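Zinc phosphodiesterase ELAC protein 1 (Homo sapiens, PDB 3ZWF) is a zinc-dependent endoribonuclease that processes tRNA 3' ends and removes a 2',3'-cyclic phosphate from tRNAs during their repair. Local coordinates at residues 7-17 with 308-316; 32-43 with 64-75. One frame throughout, in Å; residues are numbered along the deposited sequence.

Interaction 1 of 2, residues 7-17 with 308-316; sequences GTGAAYPSPTR and VLTHFSQRY. With ZN (zinc ion), chain D.
Ala10 lies over one face of the His311 imidazole, with its CA 3.5 Å from the ring centroid and only 9° off the ring normal. At the rim of that ring, His311 NE2 binds a zinc ion at 2.2 Å. This is the end of a strand in the metallo-beta-lactamase fold, where the loop after strand 306-310 supplies a metal ligand and the loop 7-17 packs against it. Thr275 bonds the other imidazole nitrogen, ND1, which should fix the ring's rotation. The Tyr12 ring carries Gln314 CG over one face, offset toward the rim, and a water in plane at its edge. The Arg17 guanidinium has Phe312 CD2 over one face, with the two planes 47° apart. Arg17 NH1 donates to Thr8 OG1, which lies in the guanidinium plane and is also hydrogen-bonded to Asp351.

The backbones join in a single bridge. Phe312 N donates to Thr8 O at 3.0 Å, and Ala10 N donates to Phe312 O at 2.8 Å.

Gln314 reaches into the curl of 12-17. Its chain bends at chi2 (-76°), which turns the amide toward Ser14. NE2 donates to both Tyr12 O and Arg17 O. Ser14 N also donates to Arg17 O, from the face of the carbonyl plane opposite Gln314 NE2. Ser14 OG accepts from Thr16 N (an ST turn) and from Arg17 N (an ST motif), and donates to Gln314 OE1 at 2.7 Å from above the amide carbonyl plane.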
# COMPACT_ATOMS: atom_id res chain seq x y z
N GLY A 7 6.42 2.56 11.89
CA GLY A 7 6.71 1.20 11.53
C GLY A 7 8.18 0.90 11.67
O GLY A 7 9.07 1.65 11.15
N THR A 8 8.42 -0.20 12.34
CA THR A 8 9.75 -0.60 12.82
C THR A 8 10.16 -1.97 12.28
O THR A 8 11.15 -2.52 12.69
CB THR A 8 9.81 -0.58 14.32
OG1 THR A 8 8.85 -1.51 14.91
CG2 THR A 8 9.49 0.87 14.85
N GLY A 9 9.36 -2.53 11.36
CA GLY A 9 9.71 -3.82 10.83
C GLY A 9 10.44 -3.79 9.51
O GLY A 9 10.32 -2.82 8.70
N ALA A 10 11.12 -4.89 9.24
CA ALA A 10 11.84 -5.13 7.97
C ALA A 10 10.99 -5.79 6.91
O ALA A 10 10.18 -6.65 7.22
CB ALA A 10 13.04 -6.00 8.19
N ALA A 11 11.18 -5.34 5.67
CA ALA A 11 10.74 -6.01 4.44
C ALA A 11 9.24 -5.99 4.09
O ALA A 11 8.90 -5.99 2.91
CB ALA A 11 11.31 -7.45 4.37
N TYR A 12 8.37 -6.02 5.08
CA TYR A 12 6.93 -5.95 4.93
C TYR A 12 6.27 -5.57 6.22
O TYR A 12 6.86 -5.76 7.29
CB TYR A 12 6.35 -7.29 4.43
CG TYR A 12 6.68 -8.46 5.26
CD1 TYR A 12 7.84 -9.20 5.05
CD2 TYR A 12 5.84 -8.86 6.31
CE1 TYR A 12 8.11 -10.30 5.79
CE2 TYR A 12 6.11 -9.92 7.06
CZ TYR A 12 7.25 -10.66 6.80
OH TYR A 12 7.51 -11.76 7.60
N PRO A 13 5.06 -5.05 6.15
CA PRO A 13 4.35 -4.72 7.38
C PRO A 13 3.76 -5.96 7.99
O PRO A 13 3.37 -6.84 7.26
CB PRO A 13 3.23 -3.81 6.88
CG PRO A 13 3.03 -4.19 5.51
CD PRO A 13 4.31 -4.65 4.96
N SER A 14 3.72 -6.00 9.32
CA SER A 14 3.03 -7.07 10.06
C SER A 14 2.13 -6.46 11.12
O SER A 14 2.15 -5.25 11.34
CB SER A 14 4.01 -8.03 10.68
OG SER A 14 4.54 -7.48 11.91
N PRO A 15 1.28 -7.28 11.73
CA PRO A 15 0.43 -6.82 12.82
C PRO A 15 1.21 -6.27 14.03
O PRO A 15 0.71 -5.40 14.74
CB PRO A 15 -0.36 -8.09 13.21
CG PRO A 15 -0.38 -8.93 12.00
CD PRO A 15 1.03 -8.70 11.40
N THR A 16 2.44 -6.73 14.21
CA THR A 16 3.26 -6.27 15.37
C THR A 16 4.25 -5.15 15.07
O THR A 16 4.62 -4.37 15.96
CB THR A 16 3.99 -7.46 16.00
OG1 THR A 16 4.81 -8.10 15.03
CG2 THR A 16 3.02 -8.47 16.52
N ARG A 17 4.69 -5.09 13.81
CA ARG A 17 5.59 -4.02 13.34
C ARG A 17 5.24 -3.59 11.92
O ARG A 17 5.36 -4.38 10.98
CB ARG A 17 7.07 -4.44 13.37
CG ARG A 17 7.67 -4.77 14.72
CD ARG A 17 9.15 -5.06 14.57
NE ARG A 17 9.85 -5.49 15.79
CZ ARG A 17 10.30 -4.66 16.73
NH1 ARG A 17 10.10 -3.35 16.65
NH2 ARG A 17 10.97 -5.13 17.76
N VAL A 308 19.24 4.75 17.77
CA VAL A 308 17.95 4.03 17.77
C VAL A 308 18.01 3.03 16.64
O VAL A 308 18.19 3.38 15.48
CB VAL A 308 16.74 4.96 17.58
CG1 VAL A 308 15.41 4.11 17.69
CG2 VAL A 308 16.75 6.08 18.58
N LEU A 309 17.78 1.76 16.98
CA LEU A 309 17.76 0.66 16.00
C LEU A 309 16.32 0.36 15.62
O LEU A 309 15.41 0.45 16.44
CB LEU A 309 18.41 -0.58 16.62
CG LEU A 309 19.91 -0.40 17.01
CD1 LEU A 309 20.47 -1.71 17.48
CD2 LEU A 309 20.73 0.13 15.84
N THR A 310 16.17 0.06 14.34
CA THR A 310 14.85 -0.19 13.77
C THR A 310 14.99 -1.12 12.60
O THR A 310 16.03 -1.70 12.36
CB THR A 310 14.14 1.15 13.44
OG1 THR A 310 12.75 0.95 13.19
CG2 THR A 310 14.81 1.85 12.24
N HIS A 311 13.86 -1.35 11.90
CA HIS A 311 13.83 -2.25 10.74
C HIS A 311 14.26 -3.65 11.11
O HIS A 311 15.09 -4.26 10.46
CB HIS A 311 14.69 -1.70 9.58
CG HIS A 311 14.42 -2.30 8.23
ND1 HIS A 311 15.09 -3.40 7.74
CD2 HIS A 311 13.63 -1.86 7.22
CE1 HIS A 311 14.67 -3.66 6.51
NE2 HIS A 311 13.82 -2.71 6.16
N PHE A 312 13.59 -4.19 12.12
CA PHE A 312 13.83 -5.53 12.60
C PHE A 312 13.12 -6.62 11.81
O PHE A 312 11.99 -6.45 11.40
CB PHE A 312 13.39 -5.63 14.06
CG PHE A 312 14.12 -4.68 15.00
CD1 PHE A 312 15.43 -4.91 15.30
CD2 PHE A 312 13.45 -3.60 15.59
CE1 PHE A 312 16.11 -4.03 16.14
CE2 PHE A 312 14.11 -2.72 16.43
CZ PHE A 312 15.43 -2.96 16.74
N SER A 313 13.84 -7.71 11.54
CA SER A 313 13.29 -8.88 10.90
C SER A 313 11.96 -9.25 11.60
O SER A 313 11.85 -9.25 12.84
CB SER A 313 14.27 -10.06 10.98
OG SER A 313 13.68 -11.24 10.42
N GLN A 314 10.96 -9.57 10.75
CA GLN A 314 9.64 -9.89 11.27
C GLN A 314 9.63 -11.32 11.86
O GLN A 314 10.42 -12.18 11.48
CB GLN A 314 8.58 -9.77 10.17
CG GLN A 314 8.31 -8.39 9.66
CD GLN A 314 7.48 -7.50 10.56
OE1 GLN A 314 7.20 -7.82 11.72
NE2 GLN A 314 7.12 -6.32 10.03
N ARG A 315 8.74 -11.54 12.82
CA ARG A 315 8.58 -12.85 13.44
C ARG A 315 7.77 -13.66 12.43
O ARG A 315 6.54 -13.62 12.46
CB ARG A 315 7.87 -12.75 14.79
N TYR A 316 8.46 -14.30 11.49
CA TYR A 316 7.85 -15.21 10.51
C TYR A 316 8.53 -16.59 10.53
O TYR A 316 9.25 -16.96 9.60
CB TYR A 316 7.89 -14.64 9.08
CG TYR A 316 7.27 -15.60 8.07
CD1 TYR A 316 5.93 -15.96 8.16
CD2 TYR A 316 8.04 -16.17 7.05
CE1 TYR A 316 5.36 -16.86 7.26
CE2 TYR A 316 7.48 -17.07 6.14
CZ TYR A 316 6.13 -17.41 6.25
OH TYR A 316 5.55 -18.29 5.38
ZN ZN D . 13.49 -2.41 4.01
O HOH W 1 11.42 2.78 11.84
O HOH W 2 11.23 -9.27 7.89
O HOH W 3 5.69 -12.26 9.99
O HOH W 4 7.70 -8.81 14.13
O HOH W 5 10.18 -8.31 14.83
O HOH W 6 13.58 -2.52 1.85

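Interaction 2 of 2, residues 32-43 with 64-75; sequences LFDCGEGTQTQL and DHFFGLPGLLCT. With ZN (zinc ion), chain D; EDO (1,2-ethanediol), chain K; EDO (1,2-ethanediol), chain J.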
# COMPACT_ATOMS: atom_id res chain seq x y z
N LEU A 32 7.85 13.25 7.18
CA LEU A 32 7.82 11.80 7.14
C LEU A 32 9.03 11.22 6.41
O LEU A 32 9.36 11.61 5.29
CB LEU A 32 6.52 11.34 6.44
CG LEU A 32 6.31 9.82 6.22
CD1 LEU A 32 6.18 9.08 7.52
CD2 LEU A 32 5.06 9.61 5.34
N PHE A 33 9.66 10.26 7.05
CA PHE A 33 10.81 9.54 6.52
C PHE A 33 10.37 8.10 6.28
O PHE A 33 10.12 7.34 7.23
CB PHE A 33 12.01 9.61 7.48
CG PHE A 33 12.60 10.96 7.57
CD1 PHE A 33 12.06 11.92 8.42
CD2 PHE A 33 13.70 11.32 6.77
CE1 PHE A 33 12.63 13.23 8.49
CE2 PHE A 33 14.23 12.61 6.82
CZ PHE A 33 13.69 13.56 7.68
N ASP A 34 10.26 7.78 4.99
CA ASP A 34 9.74 6.51 4.45
C ASP A 34 8.24 6.34 4.67
O ASP A 34 7.61 6.97 5.51
CB ASP A 34 10.56 5.29 4.93
CG ASP A 34 11.96 5.21 4.22
OD1 ASP A 34 12.11 5.84 3.19
OD2 ASP A 34 12.85 4.48 4.69
N CYS A 35 7.68 5.50 3.82
CA CYS A 35 6.22 5.37 3.72
C CYS A 35 5.83 3.99 3.20
O CYS A 35 5.26 3.84 2.13
CB CYS A 35 5.64 6.49 2.86
SG CYS A 35 3.87 6.72 3.07
N GLY A 36 6.20 2.98 3.94
CA GLY A 36 5.71 1.61 3.65
C GLY A 36 4.21 1.47 3.69
O GLY A 36 3.48 2.32 4.23
N GLU A 37 3.74 0.36 3.13
CA GLU A 37 2.34 0.06 3.13
C GLU A 37 1.80 0.07 4.56
O GLU A 37 2.45 -0.44 5.48
CB GLU A 37 2.13 -1.31 2.49
CG GLU A 37 0.69 -1.71 2.58
CD GLU A 37 0.26 -2.80 1.63
OE1 GLU A 37 1.05 -3.33 0.83
OE2 GLU A 37 -0.91 -3.13 1.72
N GLY A 38 0.66 0.70 4.75
CA GLY A 38 0.04 0.84 6.07
C GLY A 38 0.40 2.06 6.88
O GLY A 38 -0.14 2.28 7.97
N THR A 39 1.32 2.85 6.36
CA THR A 39 1.68 4.08 7.03
C THR A 39 0.51 5.00 7.33
O THR A 39 0.38 5.49 8.44
CB THR A 39 2.78 4.83 6.27
OG1 THR A 39 3.94 4.00 6.23
CG2 THR A 39 3.11 6.15 6.98
N GLN A 40 -0.43 5.15 6.39
CA GLN A 40 -1.57 6.05 6.65
C GLN A 40 -2.41 5.59 7.85
O GLN A 40 -2.93 6.41 8.62
CB GLN A 40 -2.44 6.23 5.40
CG GLN A 40 -3.07 4.94 4.87
CD GLN A 40 -4.12 5.22 3.83
OE1 GLN A 40 -5.13 5.90 4.12
NE2 GLN A 40 -3.93 4.67 2.61
N THR A 41 -2.58 4.27 8.02
CA THR A 41 -3.35 3.69 9.11
C THR A 41 -2.58 3.80 10.43
O THR A 41 -3.13 4.06 11.50
CB THR A 41 -3.74 2.24 8.72
OG1 THR A 41 -2.58 1.49 8.33
CG2 THR A 41 -4.59 2.31 7.50
N GLN A 42 -1.26 3.65 10.36
CA GLN A 42 -0.44 3.85 11.55
C GLN A 42 -0.56 5.30 12.03
O GLN A 42 -0.65 5.57 13.22
CB GLN A 42 1.05 3.49 11.32
CG GLN A 42 1.26 2.01 11.03
CD GLN A 42 0.93 1.11 12.22
OE1 GLN A 42 -0.22 0.73 12.43
NE2 GLN A 42 1.95 0.75 12.99
N LEU A 43 -0.49 6.24 11.09
CA LEU A 43 -0.72 7.66 11.41
C LEU A 43 -2.03 7.89 12.11
O LEU A 43 -2.08 8.56 13.13
CB LEU A 43 -0.67 8.54 10.17
CG LEU A 43 0.72 8.83 9.67
CD1 LEU A 43 0.68 9.41 8.24
CD2 LEU A 43 1.47 9.81 10.68
N ASP A 64 8.64 -1.69 0.93
CA ASP A 64 8.41 -1.50 2.35
C ASP A 64 8.81 -0.09 2.84
O ASP A 64 8.61 0.23 4.01
CB ASP A 64 9.13 -2.56 3.26
CG ASP A 64 10.57 -2.75 2.96
OD1 ASP A 64 10.98 -2.88 1.76
OD2 ASP A 64 11.33 -2.76 3.94
N HIS A 65 9.32 0.72 1.90
CA HIS A 65 9.63 2.12 2.17
C HIS A 65 8.83 3.13 1.35
O HIS A 65 9.00 4.34 1.56
CB HIS A 65 11.16 2.32 2.02
CG HIS A 65 11.94 1.40 2.89
ND1 HIS A 65 12.56 1.80 4.06
CD2 HIS A 65 12.15 0.07 2.80
CE1 HIS A 65 13.11 0.75 4.63
NE2 HIS A 65 12.87 -0.31 3.88
N PHE A 66 8.01 2.68 0.38
CA PHE A 66 7.25 3.64 -0.43
C PHE A 66 5.89 3.20 -0.96
O PHE A 66 5.15 4.03 -1.43
CB PHE A 66 8.06 4.21 -1.60
CG PHE A 66 8.17 3.34 -2.79
CD1 PHE A 66 9.08 2.32 -2.83
CD2 PHE A 66 7.38 3.57 -3.93
CE1 PHE A 66 9.18 1.48 -3.96
CE2 PHE A 66 7.51 2.76 -5.06
CZ PHE A 66 8.43 1.72 -5.06
N PHE A 67 5.56 1.92 -0.84
CA PHE A 67 4.28 1.45 -1.38
C PHE A 67 3.08 2.11 -0.69
O PHE A 67 1.98 2.09 -1.25
CB PHE A 67 4.12 -0.07 -1.32
CG PHE A 67 4.85 -0.85 -2.37
CD1 PHE A 67 5.47 -0.25 -3.46
CD2 PHE A 67 4.94 -2.21 -2.24
CE1 PHE A 67 6.14 -1.03 -4.39
CE2 PHE A 67 5.62 -2.99 -3.18
CZ PHE A 67 6.22 -2.39 -4.23
N GLY A 68 3.26 2.62 0.52
CA GLY A 68 2.22 3.38 1.22
C GLY A 68 1.98 4.81 0.77
O GLY A 68 1.04 5.48 1.22
N LEU A 69 2.86 5.30 -0.10
CA LEU A 69 2.82 6.72 -0.51
C LEU A 69 1.58 7.16 -1.29
O LEU A 69 0.97 8.17 -0.97
CB LEU A 69 4.16 7.12 -1.18
CG LEU A 69 4.33 8.62 -1.42
CD1 LEU A 69 4.16 9.42 -0.13
CD2 LEU A 69 5.79 8.79 -1.93
N PRO A 70 1.14 6.39 -2.30
CA PRO A 70 -0.06 6.82 -3.03
C PRO A 70 -1.28 6.92 -2.13
O PRO A 70 -2.04 7.91 -2.21
CB PRO A 70 -0.23 5.71 -4.08
CG PRO A 70 1.13 5.23 -4.33
CD PRO A 70 1.81 5.26 -2.97
N GLY A 71 -1.46 5.90 -1.29
CA GLY A 71 -2.55 5.88 -0.33
C GLY A 71 -2.51 7.04 0.61
O GLY A 71 -3.53 7.68 0.86
N LEU A 72 -1.33 7.31 1.15
CA LEU A 72 -1.14 8.44 2.06
C LEU A 72 -1.55 9.77 1.41
O LEU A 72 -2.26 10.56 2.02
CB LEU A 72 0.27 8.49 2.57
CG LEU A 72 0.59 9.65 3.52
CD1 LEU A 72 -0.25 9.60 4.81
CD2 LEU A 72 2.09 9.66 3.84
N LEU A 73 -1.08 10.03 0.19
CA LEU A 73 -1.40 11.30 -0.50
C LEU A 73 -2.90 11.41 -0.72
O LEU A 73 -3.50 12.45 -0.48
CB LEU A 73 -0.66 11.41 -1.84
CG LEU A 73 0.88 11.46 -1.72
CD1 LEU A 73 1.56 11.44 -3.08
CD2 LEU A 73 1.38 12.63 -0.83
N CYS A 74 -3.51 10.31 -1.16
CA CYS A 74 -4.96 10.29 -1.42
C CYS A 74 -5.75 10.65 -0.17
O CYS A 74 -6.68 11.45 -0.21
CB CYS A 74 -5.42 8.92 -1.94
SG CYS A 74 -4.95 8.59 -3.57
N THR A 75 -5.37 10.05 0.93
CA THR A 75 -6.09 10.21 2.19
C THR A 75 -5.87 11.63 2.75
O THR A 75 -6.82 12.27 3.21
CB THR A 75 -5.76 9.03 3.15
OG1 THR A 75 -6.20 7.81 2.52
CG2 THR A 75 -6.45 9.19 4.49
ZN ZN D . 13.49 -2.41 4.01
C1 EDO K . 0.08 -0.66 9.51
O1 EDO K . 0.90 -1.70 9.03
C2 EDO K . -1.17 -1.01 10.31
O2 EDO K . -1.93 0.17 10.51
C1 EDO J . -1.86 -1.94 7.41
O1 EDO J . -0.69 -2.58 6.92
C2 EDO J . -2.64 -1.19 6.36
O2 EDO J . -3.59 -0.33 6.89
O HOH W 7 0.22 4.46 3.62
O HOH W 6 13.58 -2.52 1.85
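Cys35 and Gly36 run beside His65 and Phe66, and the CA atoms of Gly36 and His65 are 4.2 Å apart. Cys35 N donates to His65 O at 2.9 Å, while Gly68 N gives a weak bond back to Cys35 O. In this metallo-beta-lactamase fold the loop ending the HxHxDH motif, with Asp64 and His65, leads into helix 69-79. A type II turn, Gly36 to Thr39, starts the other helix. The short helical segments 39-43 and 69-75 pass 9.4 Å apart at 48°. Gly68 fits closely here: its CA-H points at Gly36 O, CA to O 3.4 Å.

Leu72 packs against Leu32, Cys35 and Leu43. With CG anti to the backbone N (chi1 180°), the end of its side chain comes nearer to 32-43 than its CB direction suggests, and CD2 meets Leu32 CD2 tip to tip at a tight 3.3 Å. The same methyl touches Cys35 SG, while CD1 packs on Leu43 CD1. Further along, Thr75 OG1 donates to Gln40 OE1. Gln40 NE2 bonds Glu37 of the second subunit.

Asp34 is a second-shell residue and also bonds Thr59. It holds the zinc ligand His65 by its edge: ND1 donates to Asp34 OD2 at 2.8 Å, in the imidazole plane but from above the carboxylate plane.

Overall arrangement
Interactions 1 and 2 meet at one zinc ion, although their centres are about 15 Å apart. Interaction 1 brings His311, and interaction 2 brings Asp64 and His65. Asp251 completes the four protein ligands of this metal and also binds the second zinc, with His60, His62 and His180. His311 NE2 lies 3.3 Å from Asp64 OD2 and 3.4 Å from His65 NE2. Ala11 N of 7-17 makes a weak hydrogen bond to Asp64 OD2, so the two contacts also touch directly. Water 6 is a further zinc ligand. Both contacts reach the dimer interface, where Tyr12 packs on Thr75 of the second subunit and Pro13 on its Gln40.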